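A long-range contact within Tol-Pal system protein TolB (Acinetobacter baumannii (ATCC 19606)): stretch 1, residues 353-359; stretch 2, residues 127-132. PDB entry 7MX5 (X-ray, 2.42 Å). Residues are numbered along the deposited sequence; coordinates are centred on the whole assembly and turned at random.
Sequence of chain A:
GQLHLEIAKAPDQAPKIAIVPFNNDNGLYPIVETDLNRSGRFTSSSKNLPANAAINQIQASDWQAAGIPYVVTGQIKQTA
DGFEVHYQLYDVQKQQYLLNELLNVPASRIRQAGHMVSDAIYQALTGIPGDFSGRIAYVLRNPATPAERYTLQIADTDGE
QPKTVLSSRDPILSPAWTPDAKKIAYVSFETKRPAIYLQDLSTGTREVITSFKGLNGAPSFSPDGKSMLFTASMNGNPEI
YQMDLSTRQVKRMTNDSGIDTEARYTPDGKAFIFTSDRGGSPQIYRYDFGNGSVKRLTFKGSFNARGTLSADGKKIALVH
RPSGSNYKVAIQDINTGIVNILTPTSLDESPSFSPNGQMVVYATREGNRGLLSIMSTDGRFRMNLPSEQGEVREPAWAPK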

# COMPACT_ATOMS: atom_id res chain seq x y z
N PHE A 353 -4.66 0.72 2.25
CA PHE A 353 -4.04 1.91 2.82
C PHE A 353 -2.53 1.73 2.96
O PHE A 353 -2.04 0.63 3.24
CB PHE A 353 -4.64 2.21 4.19
CG PHE A 353 -5.74 3.24 4.16
CD1 PHE A 353 -5.48 4.54 3.77
CD2 PHE A 353 -7.03 2.90 4.55
CE1 PHE A 353 -6.49 5.49 3.75
CE2 PHE A 353 -8.04 3.85 4.54
CZ PHE A 353 -7.77 5.14 4.13
N SER A 354 -1.80 2.82 2.77
CA SER A 354 -0.39 2.81 3.09
C SER A 354 -0.21 2.93 4.61
O SER A 354 -1.09 3.45 5.30
CB SER A 354 0.33 3.96 2.39
OG SER A 354 -0.09 5.22 2.91
N PRO A 355 0.91 2.44 5.15
CA PRO A 355 1.10 2.48 6.61
C PRO A 355 0.91 3.85 7.24
O PRO A 355 0.43 3.93 8.38
CB PRO A 355 2.54 1.99 6.78
CG PRO A 355 2.80 1.13 5.59
CD PRO A 355 1.93 1.63 4.47
N ASN A 356 1.25 4.94 6.54
CA ASN A 356 1.07 6.27 7.10
C ASN A 356 -0.33 6.83 6.88
O ASN A 356 -0.63 7.92 7.37
CB ASN A 356 2.11 7.24 6.52
CG ASN A 356 2.01 7.41 5.01
OD1 ASN A 356 1.01 7.05 4.39
ND2 ASN A 356 3.06 7.97 4.42
N GLY A 357 -1.19 6.11 6.16
CA GLY A 357 -2.54 6.58 5.92
C GLY A 357 -2.66 7.75 4.98
O GLY A 357 -3.76 8.28 4.82
N GLN A 358 -1.56 8.17 4.35
CA GLN A 358 -1.60 9.27 3.40
C GLN A 358 -1.79 8.81 1.96
O GLN A 358 -2.18 9.61 1.11
CB GLN A 358 -0.32 10.11 3.50
CG GLN A 358 -0.02 10.61 4.90
CD GLN A 358 -1.22 11.27 5.55
OE1 GLN A 358 -1.69 10.83 6.60
NE2 GLN A 358 -1.73 12.33 4.93
N MET A 359 -1.52 7.54 1.68
CA MET A 359 -1.64 6.98 0.34
C MET A 359 -2.63 5.82 0.35
O MET A 359 -2.98 5.28 1.40
CB MET A 359 -0.28 6.49 -0.19
CG MET A 359 0.69 7.60 -0.55
SD MET A 359 0.19 8.54 -2.01
CE MET A 359 1.44 9.82 -2.03
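Stretch 2 (127-132) GIPGDF

This is a small polar contact between a beta turn and an irregular loop, held by two hydrogen bonds that both meet at Asn356 and flanked by Ile128, which packs on carbon atoms of Asn356 and Gln358. The two segments are more than 220 residues apart in sequence, and together they bury 287 Å² against each other.

Stretch 1 is built around a type I beta turn from Ser354 to Gly357, closed by the backbone bond from Gly357 N to Ser354 O at 2.8 Å. Gly357 follows the turn's central pair with positive phi, a conformation that favours glycine. Ser354 N also donates to Met359 O at 3.1 Å, which draws together the chain entering and leaving the turn. The side chains add to this framework: Asn356 OD1 accepts from Ser354 OG at 2.6 Å and from Gln358 N at 2.8 Å, while Ser354 OG accepts from Met359 N at 3.0 Å. Asn356 is in the p rotamer; its side-chain oxygen OD1 is bound within stretch 1, and ND2 faces stretch 2.

Stretch 2 begins at Gly127, which leaves a preceding helix with positive phi, and continues in extended conformation through Ile128, Pro129 and Gly130 before the backbone changes course at Asp131. It has no regular secondary structure, and the contact is not a strand pairing. Ile128 to Asp131 runs roughly opposite to Ser354 to Asn356. The closest CA atoms across the two segments belong to Asn356 and Pro129, 6.1 Å apart.

Two hydrogen bonds set the placement. Asn356 ND2 donates to Pro129 O at 3.2 Å, so a side chain of the turn reads the backbone of the loop. In the reverse sense, Asp131 reads the backbone of the turn: its OD2 accepts from Asn356 N at 2.9 Å, with a nearly straight N-H...O angle of 160°. Asp131 OD2 also lies 3.2 Å from Ser354 CB and 3.2 Å from Pro355 CD. Pro355 N, although 3.1 Å from Asp131 OD2, has no hydrogen to offer, which leaves the amide of the next residue as the donor.

Ile128 CG2 lies 3.6 Å from Asn356 CB, and Ile128 CD1 lies 3.9 Å from Gln358 CD, so the branched side chain spans from the turn to the residue just beyond it. Pro129, with its CA-to-CB bond pointing sideways, contributes chiefly its carbonyl.

The rule to take away is reciprocity: each segment offers one side chain to the other's backbone, on a turn already braced by its own hydrogen bonds.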

# COMPACT_ATOMS: atom_id res chain seq x y z
N GLY A 127 6.13 15.50 9.72
CA GLY A 127 5.86 14.80 10.95
C GLY A 127 5.17 13.47 10.79
O GLY A 127 4.69 12.90 11.78
N ILE A 128 5.09 12.95 9.57
CA ILE A 128 4.41 11.69 9.27
C ILE A 128 5.46 10.72 8.75
O ILE A 128 6.29 11.10 7.93
CB ILE A 128 3.29 11.87 8.23
CG1 ILE A 128 2.23 12.84 8.75
CG2 ILE A 128 2.65 10.53 7.89
CD1 ILE A 128 1.26 13.31 7.69
N PRO A 129 5.48 9.47 9.22
CA PRO A 129 6.47 8.51 8.72
C PRO A 129 6.36 8.33 7.21
O PRO A 129 5.27 8.16 6.66
CB PRO A 129 6.13 7.21 9.46
CG PRO A 129 5.30 7.61 10.62
CD PRO A 129 4.70 8.95 10.36
N GLY A 130 7.51 8.39 6.54
CA GLY A 130 7.54 8.17 5.11
C GLY A 130 7.22 6.73 4.74
O GLY A 130 7.42 5.80 5.53
N ASP A 131 6.73 6.55 3.52
CA ASP A 131 6.34 5.23 3.04
C ASP A 131 7.02 4.86 1.73
O ASP A 131 6.55 3.96 1.02
CB ASP A 131 4.82 5.13 2.89
CG ASP A 131 4.14 4.55 4.11
OD1 ASP A 131 4.85 3.98 4.97
OD2 ASP A 131 2.91 4.66 4.23
N PHE A 132 8.12 5.53 1.38
CA PHE A 132 8.88 5.13 0.21
C PHE A 132 9.55 3.78 0.43
O PHE A 132 9.64 2.96 -0.49
CB PHE A 132 9.91 6.20 -0.14
CG PHE A 132 9.32 7.57 -0.30
CD1 PHE A 132 8.43 7.83 -1.34
CD2 PHE A 132 9.63 8.58 0.58
CE1 PHE A 132 7.88 9.08 -1.49
CE2 PHE A 132 9.08 9.84 0.44
CZ PHE A 132 8.20 10.09 -0.60